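Local coordinates for protein malonyl-CoA decarboxylase (Rhodopseudomonas palustris, PDB 4KSA) that probably catalyses the decarboxylation of malonyl-CoA to acetyl-CoA and carbon dioxide, at residues Ile40-Thr45 against Ala60-Gly65; Ala69-Lys74 against Leu144-Ala149; Glu97-Asp102 against Glu106-Leu111; Asn342-Ala347 against Asn402-Ser407; Arg352-Val357 against Leu393-Asp398. All blocks are in the same frame, centred on the assembly; numbering follows the deposited sequence.

Interaction 1 of 5, residues Ile40-Thr45 against Ala60-Gly65; sequences IALSET and ASLLAG
With chi1 at -161° in Leu42 and -172° in Leu62, both leucines swing CG opposite their own backbone N, and each chain then runs across the gap between two antiparallel helices, sliding past the other in the opposite direction. The two reach to different depths. Leu42 goes to the partner's backbone: its CD2 lies 3.5 Å from Leu62 CA and 3.8 Å from Leu62 CB. The same methyl reaches the margin of the contact, 4.3 Å from Ser61 CB. Leu62 instead passes beyond Leu42 and brings its CD1 to 3.6 Å from Ser43 CA, where it also meets the hydroxyl of that serine. Ser43 OG spends its polarity within its own helix, on a hydrogen bond to Leu39 O, so the exchange across the interface is van der Waals only. The local axes approach to 9.9 Å at 163°, as in a helical hairpin, here formed by helices 36-48 and 52-68 with a short connection. One turn earlier on helix 52-68, Leu58 also packs on Leu42. Beyond the pair, Phe77 of helix 71-83 and Leu122 of helix 118-126 meet Ser43, while Leu126 of the latter helix meets Leu62.

Interaction 2 of 5, residues Ala69-Lys74 against Leu144-Ala149; sequences ADEDDK and LARIAA
Arg146 reaches Glu71 with a side chain that can be traced as a steady approach. Arg146 CB starts 7.9 Å from Glu71 OE1, on a bond already directed toward the 69-74 segment. From CB through CG to CD the chain is only carried across, and contact with Glu71 begins at the guanidinium. A bend at chi3 (-81°) turns NE and that group. At the tip, Arg146 NH2 lies 3.2 Å from Glu71 OE1 and NH1 3.3 Å from the same oxygen, so one carboxylate oxygen lies near both terminal nitrogens, the salt bridge being to NH2. That oxygen sits obliquely to the guanidinium, and the two planar groups are turned 50° apart. The pair is therefore a salt bridge without a hydrogen bond, held by charge more than by aligned N-H groups. Lys74 CB flanks the edge of the guanidinium, 4.4 Å from Arg146 NH2, but the lysine's ammonium group turns elsewhere: NZ hydrogen-bonds to Glu67 O, and the same charged end makes a cation-pi contact with Tyr66. Glu71 is solvent-exposed, so water is likely to weaken the attraction. The arginine side chain as a whole also packs on Leu75 and Leu78 of helix 71-83. The bridge ties the first turn of that helix to helix 132-146, close to the Leu153 loop that packs on Arg146 ahead of helix 154-167.

Interaction 3 of 5, residues Glu97-Asp102 against Glu106-Leu111; sequences EAFRAD and EATGEL
Phe99 packs against three residues of the following helix, and each uses a different part of it. Leu111 comes over one face of the ring, with CD1 3.9 Å from Phe99 CG. Thr108 offers its CG2 methyl at the ring edge, near CE2 and CD2, while its OG1 turns back to a weak hydrogen bond with Ala105 O. Ala107 fits beside the base of the side chain, its CB 3.8 Å from Phe99 CA. The small alanine lets the backbones come close: Phe99 CA and Ala107 CA are 5.0 Å apart, and the local axes approach to 8.7 Å at 156°, the geometry of a tight helical hairpin. In Phe99, chi1 at 165° sets CG anti to the backbone N and brings the ring alongside the neighbouring helix, edge toward Thr108. The other side is looser. Ala98 comes no nearer than 5.1 Å by its side chain, and from the exposed Asp102 it is the backbone that approaches, with O 3.6 Å from Ala107 CB. Arg100 points away and pairs with Glu97 through a salt bridge, NH2 to OE1 at 2.8 Å. Arg100 of a second subunit joins that Glu97. The same subunit brings Ile96 onto Phe99, Pro87 onto Thr108 and Leu92 onto Leu111. Mostly apolar contacts inside the hairpin, with no hydrogen bond across it, imply an apolar core shared between subunits, with a Glu97-Arg100 charge cluster on the outer side, where Glu97 probably offsets the closeness of the two subunits' Arg100 side chains.

Interaction 4 of 5, residues Asn342-Ala347 against Asn402-Ser407; sequences NWFDDA and NGMRQS
Met404, modelled as selenomethionine, bends its tip between two consecutive aromatic residues, Trp343 and Phe344, and uses a different atom on each. This double Met-aromatic contact lies in the C-terminal domain, whose family belongs to the acetyltransferase clan, and it joins helix 401-407 to the loop ahead of helix 347-367. The methyl carbon takes Phe344: CE stands over one face of the ring, 4.1 Å from its centroid and 27° off the normal, which makes it a CH-pi contact. Its nearest ring atom is Phe344 CD1, at 3.7 Å. The selenium takes Trp343: SE lies 4.0 Å from Trp343 CZ2 and approaches the indole obliquely. Selenium is also oblique to Phe344, 5.3 Å from that ring's centroid, so the methyl is the part that sits on the phenylalanine. Successive bends at chi2 (49°) and chi3 (73°) fold the chain, placing SE and CE at different rings. The backbones stay far apart, with Phe344 CA and Met404 CA separated by 9.7 Å, and side chains alone carry the link. Trp343 is buried and also packs on Leu338 and on Thr349 and Leu353 of helix 347-367, while Arg399 touches Phe344. The aromatic pair is itself internally packed: Phe344 CB lies 3.9 Å above the plane of the Trp343 ring, toward its rim. On the Phe344 face opposite Met404 CE, Asn342 CB lies 3.8 Å above the ring plane, likewise toward the rim.

Interaction 5 of 5, residues Arg352-Val357 against Leu393-Asp398; sequences RLKPIV and LNFLGD
Phe395 lays one ring face directly on the backbone of Lys354: Lys354 CA stands 3.7 Å from the ring centroid and 12° off its normal, a CH-pi contact over the centre of the ring. Val357 comes to the edge, with CB 3.9 Å from Phe395 CE1, and crosses the phenylalanine at about a right angle. Leu353 arrives obliquely near the far end, its CB 3.9 Å from Phe395 CZ. The lysine chain adds aliphatic cover along the ring's base. Lys354 CB lies 3.8 Å from Phe395 CD2, and a bend at chi3 (-91°) brings CE back to 3.8 Å from Phe395 CB. The geometry behind this is a type II beta turn from Asn394 to Gly397, which leaves strand 389-394, an outermost strand of the chain's mixed sheet, with Phe395 as its second residue. That turn presents the ring to helix 347-367, which is kinked where Pro355 lacks a bond to the preceding turn. An alanine in place of Phe395 would probably leave the Lys354 backbone and the Val357 side chain without their apolar partner and open a gap between the helix and the turn. Phe395 also packs on Leu358, one residue beyond Val357, while Asn394, at the turn's start, hydrogen-bonds through ND2 to Asn413 OD1.

How the interactions relate
Interactions 4 and 5 lie closest, their centres about 10 Å apart, and share an aromatic cluster: Trp343 CH2 is 3.5 Å from Phe395 CZ. Both attach elements to helix 347-367 or the loop leading into it, both use rings, and both are partly buried, like interaction 1. Interactions 1 and 2 follow one another along the helical region: helix 52-68 belongs to the first, and helix 71-83, next in the chain, to the second. Aliphatic packing in interaction 1 gives way to a salt bridge at the surface in interaction 2. Interaction 3, a buried hairpin nested within the loop that interaction 2 closes, differs from the other four because a second subunit meets its segments.

Interaction 1 of 5, residues Ile40-Thr45 against Ala60-Gly65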
# COMPACT_ATOMS: atom_id res chain seq x y z
N ILE A 40 17.46 38.73 8.66
CA ILE A 40 18.57 38.45 9.55
C ILE A 40 18.08 38.55 11.00
O ILE A 40 18.41 37.71 11.84
CB ILE A 40 19.72 39.43 9.31
CG1 ILE A 40 20.16 39.34 7.86
CG2 ILE A 40 20.90 39.10 10.21
CD1 ILE A 40 21.20 40.34 7.50
N ALA A 41 17.29 39.57 11.30
CA ALA A 41 16.77 39.74 12.65
C ALA A 41 15.99 38.49 13.03
O ALA A 41 16.15 37.95 14.12
CB ALA A 41 15.86 40.95 12.71
N LEU A 42 15.13 38.05 12.11
CA LEU A 42 14.30 36.86 12.30
C LEU A 42 15.15 35.63 12.61
O LEU A 42 14.86 34.89 13.54
CB LEU A 42 13.48 36.63 11.04
CG LEU A 42 12.26 35.74 11.18
CD1 LEU A 42 11.45 36.15 12.40
CD2 LEU A 42 11.43 35.87 9.91
N SER A 43 16.20 35.43 11.83
CA SER A 43 17.09 34.30 12.05
C SER A 43 17.55 34.31 13.52
O SER A 43 17.72 33.26 14.13
CB SER A 43 18.32 34.41 11.13
OG SER A 43 17.92 34.52 9.77
N GLU A 44 17.73 35.51 14.06
CA GLU A 44 18.17 35.68 15.44
C GLU A 44 17.11 35.26 16.45
O GLU A 44 17.43 34.67 17.49
CB GLU A 44 18.58 37.14 15.68
CG GLU A 44 19.90 37.51 15.06
CD GLU A 44 21.05 36.72 15.65
OE1 GLU A 44 22.17 36.82 15.12
OE2 GLU A 44 20.81 36.00 16.65
N THR A 45 15.85 35.58 16.16
CA THR A 45 14.75 35.20 17.03
C THR A 45 14.69 33.67 16.99
O THR A 45 14.80 33.01 18.03
CB THR A 45 13.39 35.77 16.54
OG1 THR A 45 13.46 37.19 16.42
CG2 THR A 45 12.27 35.40 17.52
N ALA A 60 8.98 28.91 9.44
CA ALA A 60 8.05 28.95 8.32
C ALA A 60 7.99 30.39 7.81
O ALA A 60 7.93 30.64 6.61
CB ALA A 60 6.69 28.48 8.77
N SER A 61 8.03 31.33 8.75
CA SER A 61 7.96 32.75 8.44
C SER A 61 9.20 33.21 7.68
O SER A 61 9.08 33.86 6.64
CB SER A 61 7.79 33.55 9.75
OG SER A 61 7.09 34.78 9.55
N LEU A 62 10.38 32.86 8.19
CA LEU A 62 11.65 33.24 7.56
C LEU A 62 11.77 32.74 6.12
O LEU A 62 12.20 33.47 5.23
CB LEU A 62 12.83 32.72 8.41
CG LEU A 62 14.24 33.18 8.01
CD1 LEU A 62 15.18 33.06 9.20
CD2 LEU A 62 14.75 32.34 6.87
N LEU A 63 11.38 31.48 5.90
CA LEU A 63 11.44 30.89 4.57
C LEU A 63 10.54 31.62 3.60
O LEU A 63 10.92 31.88 2.46
CB LEU A 63 11.07 29.41 4.62
CG LEU A 63 12.14 28.53 5.26
CD1 LEU A 63 11.62 27.13 5.49
CD2 LEU A 63 13.34 28.49 4.36
N ALA A 64 9.33 31.94 4.06
CA ALA A 64 8.37 32.65 3.21
C ALA A 64 8.92 34.04 2.87
O ALA A 64 8.81 34.51 1.74
CB ALA A 64 7.03 32.77 3.91
N GLY A 65 9.51 34.67 3.88
CA GLY A 65 10.08 35.99 3.70
C GLY A 65 11.19 35.96 2.68
O GLY A 65 11.25 36.79 1.78

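Interaction 2 of 5, residues Ala69-Lys74 against Leu144-Ala149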
# COMPACT_ATOMS: atom_id res chain seq x y z
N ALA A 69 11.46 37.87 -0.84
CA ALA A 69 12.43 38.97 -0.83
C ALA A 69 13.01 39.33 -2.20
O ALA A 69 12.98 38.54 -3.14
CB ALA A 69 13.55 38.65 0.15
N ASP A 70 13.53 40.55 -2.28
CA ASP A 70 14.14 41.09 -3.49
C ASP A 70 15.42 40.28 -3.71
O ASP A 70 15.93 39.68 -2.77
CB ASP A 70 14.47 42.57 -3.28
CG ASP A 70 14.75 43.33 -4.57
OD1 ASP A 70 15.08 44.54 -4.49
OD2 ASP A 70 14.65 42.72 -5.67
N GLU A 71 15.94 40.25 -4.94
CA GLU A 71 17.15 39.50 -5.20
C GLU A 71 18.30 40.07 -4.37
O GLU A 71 19.19 39.34 -3.93
CB GLU A 71 17.51 39.56 -6.68
CG GLU A 71 18.42 38.43 -7.08
CD GLU A 71 17.80 37.07 -6.74
OE1 GLU A 71 18.56 36.12 -6.40
OE2 GLU A 71 16.56 36.95 -6.82
N ASP A 72 18.28 41.38 -4.18
CA ASP A 72 19.29 42.06 -3.40
C ASP A 72 19.11 41.64 -1.95
O ASP A 72 20.08 41.38 -1.25
CB ASP A 72 19.13 43.58 -3.49
CG ASP A 72 19.66 44.16 -4.81
OD1 ASP A 72 20.06 43.38 -5.71
OD2 ASP A 72 19.67 45.41 -4.93
N ASP A 73 17.86 41.58 -1.48
CA ASP A 73 17.62 41.21 -0.10
C ASP A 73 17.95 39.74 0.16
O ASP A 73 18.42 39.38 1.24
CB ASP A 73 16.18 41.53 0.33
CG ASP A 73 15.92 43.04 0.44
OD1 ASP A 73 16.74 43.75 1.07
OD2 ASP A 73 14.88 43.51 -0.09
N LYS A 74 17.72 38.87 -0.83
CA LYS A 74 18.06 37.46 -0.67
C LYS A 74 19.57 37.42 -0.48
O LYS A 74 20.08 36.93 0.53
CB LYS A 74 17.72 36.65 -1.93
CG LYS A 74 16.30 36.12 -1.97
CD LYS A 74 16.12 35.10 -3.08
CE LYS A 74 14.68 34.70 -3.19
NZ LYS A 74 13.82 35.91 -3.42
N LEU A 144 25.07 28.49 -4.24
CA LEU A 144 25.97 27.88 -5.22
C LEU A 144 26.15 28.80 -6.40
O LEU A 144 27.24 28.91 -6.95
CB LEU A 144 25.43 26.52 -5.70
CG LEU A 144 25.81 25.37 -4.78
CD1 LEU A 144 25.10 24.08 -5.13
CD2 LEU A 144 27.30 25.19 -4.85
N ALA A 145 25.08 29.48 -6.79
CA ALA A 145 25.13 30.39 -7.92
C ALA A 145 25.92 31.65 -7.60
O ALA A 145 26.36 32.36 -8.50
CB ALA A 145 23.71 30.75 -8.36
N ARG A 146 26.14 31.92 -6.32
CA ARG A 146 26.86 33.12 -5.95
C ARG A 146 28.29 33.00 -5.44
O ARG A 146 28.89 34.01 -5.06
CB ARG A 146 25.99 33.94 -4.99
CG ARG A 146 25.23 35.06 -5.73
CD ARG A 146 23.87 35.39 -5.14
NE ARG A 146 22.83 34.45 -5.57
CZ ARG A 146 21.53 34.56 -5.28
NH1 ARG A 146 20.67 33.64 -5.71
NH2 ARG A 146 21.09 35.59 -4.55
N ILE A 147 28.85 31.80 -5.45
CA ILE A 147 30.22 31.61 -4.97
C ILE A 147 31.26 32.32 -5.83
O ILE A 147 32.33 32.69 -5.35
CB ILE A 147 30.61 30.10 -4.88
CG1 ILE A 147 29.71 29.36 -3.90
CG2 ILE A 147 32.06 29.96 -4.43
CD1 ILE A 147 29.81 29.87 -2.50
N ALA A 148 30.95 32.51 -7.12
CA ALA A 148 31.90 33.19 -8.00
C ALA A 148 32.03 34.65 -7.60
O ALA A 148 33.10 35.12 -7.21
CB ALA A 148 31.43 33.09 -9.43
N ALA A 149 30.92 35.37 -7.69
CA ALA A 149 30.88 36.77 -7.34
C ALA A 149 31.00 37.00 -5.84
O ALA A 149 31.18 38.13 -5.39
CB ALA A 149 29.58 37.39 -7.86

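Interaction 3 of 5, residues Glu97-Asp102 against Glu106-Leu111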
# COMPACT_ATOMS: atom_id res chain seq x y z
N GLU A 97 42.37 28.03 23.78
CA GLU A 97 43.34 28.22 24.83
C GLU A 97 43.16 27.18 25.95
O GLU A 97 44.15 26.73 26.55
CB GLU A 97 43.25 29.65 25.39
CG GLU A 97 44.59 30.20 25.91
CD GLU A 97 45.62 30.46 24.80
OE1 GLU A 97 45.55 29.81 23.73
OE2 GLU A 97 46.51 31.32 25.01
N ALA A 98 41.91 26.79 26.22
CA ALA A 98 41.64 25.78 27.25
C ALA A 98 42.28 24.45 26.83
O ALA A 98 42.94 23.78 27.63
CB ALA A 98 40.16 25.60 27.42
N PHE A 99 42.11 24.08 25.56
CA PHE A 99 42.67 22.85 25.03
C PHE A 99 44.20 22.88 24.87
O PHE A 99 44.87 21.84 24.96
CB PHE A 99 41.98 22.52 23.70
CG PHE A 99 42.70 21.49 22.87
CD1 PHE A 99 43.78 21.85 22.08
CD2 PHE A 99 42.31 20.17 22.90
CE1 PHE A 99 44.46 20.91 21.32
CE2 PHE A 99 42.98 19.21 22.14
CZ PHE A 99 44.06 19.59 21.35
N ARG A 100 44.76 24.06 24.61
CA ARG A 100 46.21 24.16 24.44
C ARG A 100 46.85 24.04 25.83
O ARG A 100 47.96 23.52 25.98
CB ARG A 100 46.56 25.49 23.77
CG ARG A 100 47.68 25.37 22.72
CD ARG A 100 47.59 26.48 21.66
NE ARG A 100 47.51 27.80 22.27
CZ ARG A 100 48.54 28.42 22.84
NH1 ARG A 100 49.74 27.86 22.86
NH2 ARG A 100 48.35 29.61 23.42
N ALA A 101 46.10 24.49 26.85
CA ALA A 101 46.50 24.43 28.25
C ALA A 101 46.49 22.98 28.79
O ALA A 101 47.31 22.60 29.64
CB ALA A 101 45.56 25.29 29.07
N ASP A 102 45.55 22.19 28.30
CA ASP A 102 45.39 20.81 28.70
C ASP A 102 44.36 20.20 27.75
O ASP A 102 43.17 20.52 27.83
CB ASP A 102 44.87 20.75 30.14
CG ASP A 102 44.66 19.33 30.65
OD1 ASP A 102 43.78 19.17 31.55
OD2 ASP A 102 45.36 18.40 30.17
N GLU A 106 37.00 17.16 27.92
CA GLU A 106 36.04 18.24 28.05
C GLU A 106 36.49 19.41 27.17
O GLU A 106 35.68 20.24 26.74
CB GLU A 106 35.98 18.69 29.50
CG GLU A 106 34.67 19.34 29.91
CD GLU A 106 34.85 20.32 31.06
OE1 GLU A 106 33.83 20.73 31.67
OE2 GLU A 106 36.01 20.69 31.34
N ALA A 107 37.80 19.47 26.92
CA ALA A 107 38.39 20.54 26.13
C ALA A 107 38.12 20.37 24.66
O ALA A 107 37.83 21.35 23.97
CB ALA A 107 39.90 20.62 26.39
N THR A 108 38.24 19.14 24.17
CA THR A 108 38.02 18.89 22.76
C THR A 108 36.53 18.83 22.50
O THR A 108 36.08 19.02 21.37
CB THR A 108 38.68 17.57 22.29
OG1 THR A 108 38.07 16.47 22.96
CG2 THR A 108 40.17 17.58 22.62
N GLY A 109 35.76 18.57 23.55
CA GLY A 109 34.33 18.51 23.40
C GLY A 109 33.82 19.91 23.16
O GLY A 109 33.01 20.15 22.27
N GLU A 110 34.31 20.85 23.97
CA GLU A 110 33.92 22.26 23.88
C GLU A 110 34.47 22.90 22.61
O GLU A 110 33.81 23.74 21.99
CB GLU A 110 34.43 23.00 25.11
CG GLU A 110 34.40 24.51 25.00
CD GLU A 110 33.00 25.05 24.87
OE1 GLU A 110 32.39 24.87 23.79
OE2 GLU A 110 32.51 25.65 25.84
N LEU A 111 35.69 22.52 22.23
CA LEU A 111 36.30 23.04 21.02
C LEU A 111 35.35 22.72 19.85
O LEU A 111 35.00 23.61 19.06
CB LEU A 111 37.64 22.37 20.77
CG LEU A 111 38.83 23.27 20.53
CD1 LEU A 111 40.00 22.39 20.17
CD2 LEU A 111 38.54 24.27 19.42

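Interaction 4 of 5, residues Asn342-Ala347 against Asn402-Ser407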
# COMPACT_ATOMS: atom_id res chain seq x y z
N ASN A 342 32.98 22.24 -40.84
CA ASN A 342 32.39 20.93 -40.69
C ASN A 342 33.33 19.82 -41.12
O ASN A 342 32.94 18.96 -41.91
CB ASN A 342 31.11 20.83 -41.53
CG ASN A 342 30.24 22.06 -41.41
OD1 ASN A 342 30.64 23.17 -41.78
ND2 ASN A 342 29.03 21.88 -40.88
N TRP A 343 34.55 19.81 -40.59
CA TRP A 343 35.50 18.78 -40.96
C TRP A 343 34.86 17.39 -41.00
O TRP A 343 35.21 16.56 -41.83
CB TRP A 343 36.69 18.76 -40.00
CG TRP A 343 36.34 18.46 -38.58
CD1 TRP A 343 36.13 19.37 -37.58
CD2 TRP A 343 36.16 17.17 -38.00
NE1 TRP A 343 35.83 18.71 -36.41
CE2 TRP A 343 35.85 17.36 -36.64
CE3 TRP A 343 36.24 15.86 -38.50
CZ2 TRP A 343 35.61 16.30 -35.77
CZ3 TRP A 343 36.00 14.80 -37.64
CH2 TRP A 343 35.69 15.03 -36.29
N PHE A 344 33.90 17.15 -40.10
CA PHE A 344 33.22 15.86 -40.05
C PHE A 344 32.46 15.54 -41.34
O PHE A 344 32.12 14.39 -41.60
CB PHE A 344 32.27 15.78 -38.83
CG PHE A 344 31.24 16.89 -38.77
CD1 PHE A 344 31.56 18.12 -38.20
CD2 PHE A 344 29.96 16.69 -39.28
CE1 PHE A 344 30.60 19.14 -38.13
CE2 PHE A 344 29.00 17.71 -39.21
CZ PHE A 344 29.32 18.93 -38.64
N ASP A 345 32.21 16.56 -42.15
CA ASP A 345 31.50 16.35 -43.40
C ASP A 345 32.44 15.93 -44.55
O ASP A 345 32.07 15.98 -45.72
CB ASP A 345 30.73 17.61 -43.79
CG ASP A 345 29.53 17.85 -42.89
OD1 ASP A 345 28.99 16.86 -42.35
OD2 ASP A 345 29.11 19.03 -42.74
N ASP A 346 33.65 15.50 -44.20
CA ASP A 346 34.62 15.05 -45.20
C ASP A 346 35.22 13.72 -44.78
O ASP A 346 36.26 13.68 -44.12
CB ASP A 346 35.74 16.07 -45.38
CG ASP A 346 36.80 15.60 -46.38
OD1 ASP A 346 36.48 15.52 -47.59
OD2 ASP A 346 37.94 15.30 -45.96
N ALA A 347 34.58 12.62 -45.17
CA ALA A 347 35.03 11.28 -44.84
C ALA A 347 36.55 11.20 -44.73
O ALA A 347 37.07 10.56 -43.82
CB ALA A 347 34.55 10.29 -45.90
N ASN A 402 26.23 20.72 -30.33
CA ASN A 402 26.61 20.65 -28.92
C ASN A 402 27.77 19.70 -28.67
O ASN A 402 28.83 20.10 -28.20
CB ASN A 402 25.42 20.20 -28.06
CG ASN A 402 25.85 19.78 -26.65
OD1 ASN A 402 26.43 20.56 -25.90
ND2 ASN A 402 25.55 18.53 -26.29
N GLY A 403 27.54 18.42 -28.98
CA GLY A 403 28.57 17.42 -28.78
C GLY A 403 29.90 17.82 -29.38
O GLY A 403 30.97 17.44 -28.89
N MSE A 404 29.84 18.61 -30.45
CA MSE A 404 31.03 19.06 -31.14
C MSE A 404 31.88 20.01 -30.28
O MSE A 404 33.11 19.92 -30.28
CB MSE A 404 30.63 19.74 -32.46
CG MSE A 404 31.68 19.66 -33.56
SE MSE A 404 32.41 17.87 -33.88
CE MSE A 404 30.89 17.03 -34.74
N ARG A 405 31.23 20.90 -29.53
CA ARG A 405 31.95 21.84 -28.69
C ARG A 405 32.38 21.18 -27.39
O ARG A 405 33.33 21.59 -26.73
CB ARG A 405 31.08 23.06 -28.37
CG ARG A 405 30.08 22.86 -27.24
CD ARG A 405 29.21 24.10 -27.04
NE ARG A 405 28.32 24.33 -28.18
CZ ARG A 405 27.02 24.03 -28.21
NH1 ARG A 405 26.44 23.47 -27.15
NH2 ARG A 405 26.30 24.27 -29.30
N GLN A 406 31.66 20.12 -27.04
CA GLN A 406 31.90 19.38 -25.82
C GLN A 406 33.09 18.41 -25.92
O GLN A 406 33.96 18.38 -25.04
CB GLN A 406 30.63 18.62 -25.48
CG GLN A 406 30.48 18.25 -24.04
CD GLN A 406 29.01 18.17 -23.65
OE1 GLN A 406 28.24 17.41 -24.23
NE2 GLN A 406 28.62 18.96 -22.65
N SER A 407 33.14 17.64 -27.00
CA SER A 407 34.21 16.66 -27.20
C SER A 407 34.47 16.33 -28.66
O SER A 407 34.92 15.24 -28.98
CB SER A 407 33.83 15.36 -26.50
OG SER A 407 32.62 14.86 -27.06

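Interaction 5 of 5, residues Arg352-Val357 against Leu393-Asp398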
# COMPACT_ATOMS: atom_id res chain seq x y z
N ARG A 352 41.14 10.54 -41.07
CA ARG A 352 42.50 11.00 -40.84
C ARG A 352 42.65 11.35 -39.35
O ARG A 352 43.67 11.05 -38.72
CB ARG A 352 42.78 12.23 -41.69
CG ARG A 352 44.22 12.34 -42.17
CD ARG A 352 44.38 11.73 -43.55
NE ARG A 352 43.48 12.32 -44.55
CZ ARG A 352 43.26 13.62 -44.71
NH1 ARG A 352 43.87 14.51 -43.93
NH2 ARG A 352 42.44 14.04 -45.66
N LEU A 353 41.61 11.99 -38.82
CA LEU A 353 41.56 12.42 -37.42
C LEU A 353 41.32 11.29 -36.43
O LEU A 353 42.00 11.21 -35.40
CB LEU A 353 40.45 13.45 -37.24
CG LEU A 353 40.77 14.92 -37.51
CD1 LEU A 353 39.48 15.71 -37.53
CD2 LEU A 353 41.72 15.44 -36.43
N LYS A 354 40.35 10.43 -36.74
CA LYS A 354 39.97 9.31 -35.87
C LYS A 354 41.11 8.63 -35.12
O LYS A 354 41.01 8.39 -33.92
CB LYS A 354 39.18 8.27 -36.67
CG LYS A 354 38.84 7.04 -35.85
CD LYS A 354 38.13 5.95 -36.65
CE LYS A 354 36.62 6.09 -36.60
NZ LYS A 354 35.95 4.85 -37.09
N PRO A 355 42.21 8.29 -35.80
CA PRO A 355 43.30 7.64 -35.07
C PRO A 355 43.99 8.53 -34.05
O PRO A 355 44.23 8.11 -32.92
CB PRO A 355 44.25 7.21 -36.19
CG PRO A 355 44.06 8.31 -37.20
CD PRO A 355 42.55 8.44 -37.23
N ILE A 356 44.30 9.77 -34.42
CA ILE A 356 44.95 10.65 -33.48
C ILE A 356 44.04 11.02 -32.30
O ILE A 356 44.46 10.98 -31.14
CB ILE A 356 45.50 11.96 -34.17
CG1 ILE A 356 46.11 12.90 -33.12
CG2 ILE A 356 44.37 12.69 -34.91
CD1 ILE A 356 47.12 12.24 -32.16
N VAL A 357 42.78 11.37 -32.59
CA VAL A 357 41.86 11.73 -31.52
C VAL A 357 41.61 10.58 -30.55
O VAL A 357 41.87 10.71 -29.35
CB VAL A 357 40.52 12.25 -32.08
CG1 VAL A 357 39.48 12.28 -31.00
CG2 VAL A 357 40.71 13.63 -32.63
N LEU A 393 35.34 3.68 -27.47
CA LEU A 393 35.36 5.10 -27.79
C LEU A 393 34.66 5.27 -29.13
O LEU A 393 35.06 4.66 -30.12
CB LEU A 393 36.80 5.61 -27.86
CG LEU A 393 37.67 5.24 -26.66
CD1 LEU A 393 39.04 5.89 -26.79
CD2 LEU A 393 37.01 5.70 -25.38
N ASN A 394 33.63 6.09 -29.19
CA ASN A 394 32.88 6.27 -30.42
C ASN A 394 33.18 7.56 -31.16
O ASN A 394 32.48 8.55 -30.97
CB ASN A 394 31.38 6.18 -30.15
CG ASN A 394 30.98 4.87 -29.54
OD1 ASN A 394 31.17 3.81 -30.14
ND2 ASN A 394 30.43 4.92 -28.33
N PHE A 395 34.19 7.53 -32.02
CA PHE A 395 34.55 8.72 -32.79
C PHE A 395 33.31 9.18 -33.56
O PHE A 395 32.60 8.37 -34.15
CB PHE A 395 35.68 8.39 -33.78
CG PHE A 395 36.22 9.60 -34.49
CD1 PHE A 395 37.07 10.49 -33.83
CD2 PHE A 395 35.83 9.89 -35.79
CE1 PHE A 395 37.53 11.65 -34.46
CE2 PHE A 395 36.28 11.06 -36.43
CZ PHE A 395 37.13 11.93 -35.76
N LEU A 396 33.06 10.49 -33.54
CA LEU A 396 31.92 11.07 -34.24
C LEU A 396 30.57 10.42 -33.93
O LEU A 396 29.76 10.19 -34.82
CB LEU A 396 32.16 11.04 -35.75
CG LEU A 396 33.12 12.12 -36.25
CD1 LEU A 396 33.37 12.00 -37.75
CD2 LEU A 396 32.51 13.47 -35.92
N GLY A 397 30.33 10.14 -32.65
CA GLY A 397 29.06 9.55 -32.26
C GLY A 397 27.98 10.62 -32.23
O GLY A 397 26.81 10.34 -32.50
N ASP A 398 28.35 11.85 -31.89
CA ASP A 398 27.39 12.93 -31.83
C ASP A 398 27.89 14.18 -32.56
O ASP A 398 28.74 14.91 -32.06
CB ASP A 398 27.09 13.26 -30.36
CG ASP A 398 26.15 14.44 -30.21
OD1 ASP A 398 25.18 14.53 -30.98
OD2 ASP A 398 26.38 15.27 -29.30